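Local structure of cephalosporin acylase (Bacillus halodurans, 2NLZ) at residues D[66-78]-D[118-130]. The protein is probably an N-terminal nucleophile hydrolase of the gamma-glutamyltranspeptidase family, named a cephalosporin acylase, though its true substrate is not established. The protein carries 1 engineered substitution. Residues are numbered along the deposited sequence; the frame is centred on the assembly and turned at random.
Sequences NGIGSDAFALVWT and TVPGAPGAWAELA
A122 and S70 supply the one hydrogen bond between 66-78 and 118-130. The amide of A122, near the start of the helix, donates to S70 O over 3.0 Å with an N-H...O angle of 162°. An amide at this end of a helix has no carbonyl of an earlier turn to bind, so S70 O, just ahead of the strand, takes its place. The backbones come close here, the CA atoms of D71 and A122 being 4.1 Å apart, and the G121 backbone lies against D71 CB, where a residue without a side chain suits the place.

Apolar packing does the rest. In the extended strand A72, A74 and V76 alternate with residues turned the other way, and all three direct their CB atoms at the helix. A72 CB meets A122 CB at 3.8 Å and also reaches A125, one helical turn on; such short methyls suit axes that approach to 6.7 Å. Farther along, where the longer L129 side chain makes the contact, its CD2 touches A74 CB at 4.1 Å. With chi1 at 38°, between the backbone N and the carbonyl carbon, V76 CG1 is the branch that reaches L129 CD1, and the two side chains slide past each other in opposite directions.

At the turn 67-70, I68 crosses W126 at about a right angle, its CG2 4.1 Å from W126 CH2. P120 CB lies against G69 O and P123 CG against I68 O; P123, near the helix start, can lack an N-H because no earlier helical carbonyl awaits one.

The polar ends have partners outside the two segments: S70 OG bonds to N377 and W126 NE1 to Q375. The helix thus lies along one side of strand 71-78, which is flanked by strands 81-87 and 370-376 in the N-terminal nucleophile fold, while helices 47-61 and 202-212 pack against I68 and W126.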
loop_
_atom_site.group_PDB
_atom_site.type_symbol
_atom_site.label_atom_id
_atom_site.label_comp_id
_atom_site.label_asym_id
_atom_site.label_seq_id
_atom_site.Cartn_x
_atom_site.Cartn_y
_atom_site.Cartn_z
ATOM N N ASN D 66 -33.530 9.673 0.575
ATOM C CA ASN D 66 -34.751 8.968 0.327
ATOM C C ASN D 66 -35.940 9.636 0.961
ATOM O O ASN D 66 -35.780 10.545 1.764
ATOM C CB ASN D 66 -34.599 7.601 0.968
ATOM C CG ASN D 66 -35.356 6.576 0.265
ATOM O OD1 ASN D 66 -35.623 5.520 0.808
ATOM N ND2 ASN D 66 -35.730 6.870 -0.972
ATOM N N GLY D 67 -37.134 9.163 0.619
ATOM C CA GLY D 67 -38.360 9.585 1.283
ATOM C C GLY D 67 -39.575 8.876 0.724
ATOM O O GLY D 67 -39.503 8.202 -0.303
ATOM N N ILE D 68 -40.701 9.027 1.409
ATOM C CA ILE D 68 -41.970 8.523 0.902
ATOM C C ILE D 68 -42.379 9.385 -0.284
ATOM O O ILE D 68 -43.034 8.917 -1.212
ATOM C CB ILE D 68 -43.049 8.542 1.997
ATOM C CG1 ILE D 68 -42.433 8.052 3.313
ATOM C CG2 ILE D 68 -44.286 7.736 1.566
ATOM C CD1 ILE D 68 -43.391 7.459 4.298
ATOM N N GLY D 69 -41.953 10.642 -0.260
ATOM C CA GLY D 69 -42.151 11.549 -1.384
ATOM C C GLY D 69 -41.131 11.426 -2.505
ATOM O O GLY D 69 -40.899 12.390 -3.241
ATOM N N SER D 70 -40.531 10.241 -2.641
ATOM C CA SER D 70 -39.575 9.960 -3.716
ATOM C C SER D 70 -40.288 9.509 -4.969
ATOM O O SER D 70 -41.480 9.218 -4.934
ATOM C CB SER D 70 -38.617 8.848 -3.284
ATOM O OG SER D 70 -37.709 9.297 -2.290
ATOM N N ASP D 71 -39.569 9.453 -6.083
ATOM C CA ASP D 71 -39.987 8.523 -7.136
ATOM C C ASP D 71 -39.017 7.348 -7.243
ATOM O O ASP D 71 -37.967 7.364 -6.598
ATOM C CB ASP D 71 -40.361 9.177 -8.492
ATOM C CG ASP D 71 -39.437 10.275 -8.912
ATOM O OD1 ASP D 71 -39.933 11.188 -9.597
ATOM O OD2 ASP D 71 -38.238 10.234 -8.578
ATOM N N ALA D 72 -39.394 6.326 -8.015
ATOM C CA ALA D 72 -38.657 5.061 -8.061
ATOM C C ALA D 72 -38.513 4.494 -9.471
ATOM O O ALA D 72 -39.197 4.924 -10.389
ATOM C CB ALA D 72 -39.334 4.040 -7.162
ATOM N N PHE D 73 -37.616 3.526 -9.632
ATOM C CA PHE D 73 -37.445 2.802 -10.899
ATOM C C PHE D 73 -37.102 1.343 -10.610
ATOM O O PHE D 73 -36.463 1.034 -9.588
ATOM C CB PHE D 73 -36.319 3.411 -11.736
ATOM C CG PHE D 73 -36.708 4.652 -12.499
ATOM C CD1 PHE D 73 -37.118 4.571 -13.814
ATOM C CD2 PHE D 73 -36.610 5.914 -11.910
ATOM C CE1 PHE D 73 -37.443 5.719 -14.523
ATOM C CE2 PHE D 73 -36.944 7.072 -12.610
ATOM C CZ PHE D 73 -37.358 6.972 -13.919
ATOM N N ALA D 74 -37.502 0.444 -11.511
ATOM C CA ALA D 74 -37.203 -0.983 -11.326
ATOM C C ALA D 74 -37.021 -1.759 -12.614
ATOM O O ALA D 74 -37.725 -1.526 -13.599
ATOM C CB ALA D 74 -38.256 -1.659 -10.456
ATOM N N LEU D 75 -36.040 -2.657 -12.597
ATOM C CA LEU D 75 -35.937 -3.708 -13.589
ATOM C C LEU D 75 -36.170 -5.012 -12.853
ATOM O O LEU D 75 -35.382 -5.396 -11.986
ATOM C CB LEU D 75 -34.579 -3.704 -14.294
ATOM C CG LEU D 75 -34.427 -2.769 -15.504
ATOM C CD1 LEU D 75 -33.035 -2.826 -16.101
ATOM C CD2 LEU D 75 -35.460 -3.114 -16.559
ATOM N N VAL D 76 -37.274 -5.678 -13.171
ATOM C CA VAL D 76 -37.626 -6.919 -12.484
ATOM C C VAL D 76 -37.660 -8.100 -13.452
ATOM O O VAL D 76 -38.298 -8.043 -14.505
ATOM C CB VAL D 76 -38.944 -6.770 -11.643
ATOM C CG1 VAL D 76 -39.951 -5.915 -12.370
ATOM C CG2 VAL D 76 -39.543 -8.116 -11.322
ATOM N N TRP D 77 -36.920 -9.146 -13.106
ATOM C CA TRP D 77 -36.927 -10.374 -13.894
ATOM C C TRP D 77 -37.783 -11.404 -13.211
ATOM O O TRP D 77 -37.481 -11.838 -12.102
ATOM C CB TRP D 77 -35.527 -10.951 -14.056
ATOM C CG TRP D 77 -35.476 -12.195 -14.908
ATOM C CD1 TRP D 77 -35.700 -13.492 -14.507
ATOM C CD2 TRP D 77 -35.149 -12.262 -16.304
ATOM N NE1 TRP D 77 -35.532 -14.353 -15.572
ATOM C CE2 TRP D 77 -35.193 -13.622 -16.682
ATOM C CE3 TRP D 77 -34.817 -11.302 -17.272
ATOM C CZ2 TRP D 77 -34.923 -14.038 -17.980
ATOM C CZ3 TRP D 77 -34.558 -11.718 -18.560
ATOM C CH2 TRP D 77 -34.613 -13.070 -18.904
ATOM N N THR D 78 -38.842 -11.805 -13.898
ATOM C CA THR D 78 -39.769 -12.783 -13.371
ATOM C C THR D 78 -40.434 -13.489 -14.540
ATOM O O THR D 78 -40.763 -12.844 -15.551
ATOM C CB THR D 78 -40.805 -12.119 -12.424
ATOM O OG1 THR D 78 -41.715 -13.105 -11.931
ATOM C CG2 THR D 78 -41.570 -11.009 -13.131
ATOM N N THR D 118 -41.926 17.598 -8.039
ATOM C CA THR D 118 -42.765 16.873 -8.999
ATOM C C THR D 118 -43.535 15.782 -8.255
ATOM O O THR D 118 -43.207 15.493 -7.103
ATOM C CB THR D 118 -41.917 16.245 -10.127
ATOM O OG1 THR D 118 -41.014 15.264 -9.590
ATOM C CG2 THR D 118 -41.139 17.320 -10.834
ATOM N N VAL D 119 -44.537 15.166 -8.888
ATOM C CA VAL D 119 -45.316 14.143 -8.173
ATOM C C VAL D 119 -44.441 12.954 -7.780
ATOM O O VAL D 119 -43.726 12.399 -8.618
ATOM C CB VAL D 119 -46.658 13.693 -8.883
ATOM C CG1 VAL D 119 -47.584 14.870 -9.060
ATOM C CG2 VAL D 119 -46.425 13.030 -10.219
ATOM N N PRO D 120 -44.435 12.620 -6.477
ATOM C CA PRO D 120 -43.725 11.458 -5.968
ATOM C C PRO D 120 -44.305 10.178 -6.543
ATOM O O PRO D 120 -45.442 9.835 -6.242
ATOM C CB PRO D 120 -44.001 11.512 -4.462
ATOM C CG PRO D 120 -44.362 12.907 -4.181
ATOM C CD PRO D 120 -45.092 13.372 -5.394
ATOM N N GLY D 121 -43.524 9.478 -7.361
ATOM C CA GLY D 121 -43.987 8.246 -7.998
ATOM C C GLY D 121 -43.765 6.920 -7.271
ATOM O O GLY D 121 -44.346 5.891 -7.648
ATOM N N ALA D 122 -42.934 6.938 -6.232
ATOM C CA ALA D 122 -42.512 5.713 -5.547
ATOM C C ALA D 122 -43.622 4.921 -4.852
ATOM O O ALA D 122 -43.694 3.705 -5.037
ATOM C CB ALA D 122 -41.337 5.979 -4.583
ATOM N N PRO D 123 -44.485 5.585 -4.050
ATOM C CA PRO D 123 -45.545 4.783 -3.433
ATOM C C PRO D 123 -46.414 4.020 -4.441
ATOM O O PRO D 123 -46.768 2.868 -4.193
ATOM C CB PRO D 123 -46.368 5.818 -2.667
ATOM C CG PRO D 123 -45.428 6.924 -2.412
ATOM C CD PRO D 123 -44.571 6.997 -3.633
ATOM N N GLY D 124 -46.721 4.644 -5.574
ATOM C CA GLY D 124 -47.478 3.980 -6.637
ATOM C C GLY D 124 -46.703 2.836 -7.258
ATOM O O GLY D 124 -47.269 1.777 -7.570
ATOM N N ALA D 125 -45.401 3.049 -7.429
ATOM C CA ALA D 125 -44.511 2.003 -7.922
ATOM C C ALA D 125 -44.466 0.802 -6.983
ATOM O O ALA D 125 -44.395 -0.330 -7.438
ATOM C CB ALA D 125 -43.124 2.551 -8.152
ATOM N N TRP D 126 -44.521 1.055 -5.682
ATOM C CA TRP D 126 -44.577 -0.023 -4.707
ATOM C C TRP D 126 -45.810 -0.877 -4.960
ATOM O O TRP D 126 -45.702 -2.079 -5.174
ATOM C CB TRP D 126 -44.617 0.515 -3.268
ATOM C CG TRP D 126 -43.436 1.349 -2.847
ATOM C CD1 TRP D 126 -42.172 1.303 -3.355
ATOM C CD2 TRP D 126 -43.411 2.329 -1.799
ATOM N NE1 TRP D 126 -41.366 2.215 -2.708
ATOM C CE2 TRP D 126 -42.103 2.854 -1.745
ATOM C CE3 TRP D 126 -44.371 2.819 -0.901
ATOM C CZ2 TRP D 126 -41.729 3.847 -0.829
ATOM C CZ3 TRP D 126 -44.000 3.810 -0.001
ATOM C CH2 TRP D 126 -42.689 4.308 0.029
ATOM N N ALA D 127 -46.974 -0.235 -4.946
ATOM C CA ALA D 127 -48.264 -0.906 -5.119
ATOM C C ALA D 127 -48.369 -1.723 -6.410
ATOM O O ALA D 127 -48.753 -2.900 -6.370
ATOM C CB ALA D 127 -49.394 0.103 -5.046
ATOM N N GLU D 128 -48.030 -1.096 -7.538
ATOM C CA GLU D 128 -48.052 -1.767 -8.834
ATOM C C GLU D 128 -47.097 -2.957 -8.913
ATOM O O GLU D 128 -47.398 -3.952 -9.573
ATOM C CB GLU D 128 -47.751 -0.790 -9.971
ATOM C CG GLU D 128 -48.992 -0.303 -10.727
ATOM C CD GLU D 128 -49.567 -1.329 -11.692
ATOM O OE1 GLU D 128 -48.793 -2.062 -12.336
ATOM O OE2 GLU D 128 -50.807 -1.388 -11.811
ATOM N N LEU D 129 -45.956 -2.848 -8.240
ATOM C CA LEU D 129 -44.987 -3.928 -8.198
ATOM C C LEU D 129 -45.570 -5.108 -7.431
ATOM O O LEU D 129 -45.405 -6.258 -7.835
ATOM C CB LEU D 129 -43.706 -3.443 -7.527
ATOM C CG LEU D 129 -42.330 -3.786 -8.094
ATOM C CD1 LEU D 129 -42.390 -4.202 -9.540
ATOM C CD2 LEU D 129 -41.432 -2.567 -7.945
ATOM N N ALA D 130 -46.270 -4.803 -6.338
ATOM C CA ALA D 130 -46.888 -5.812 -5.483
ATOM C C ALA D 130 -48.030 -6.507 -6.202
ATOM O O ALA D 130 -48.074 -7.739 -6.265
ATOM C CB ALA D 130 -47.385 -5.183 -4.194
#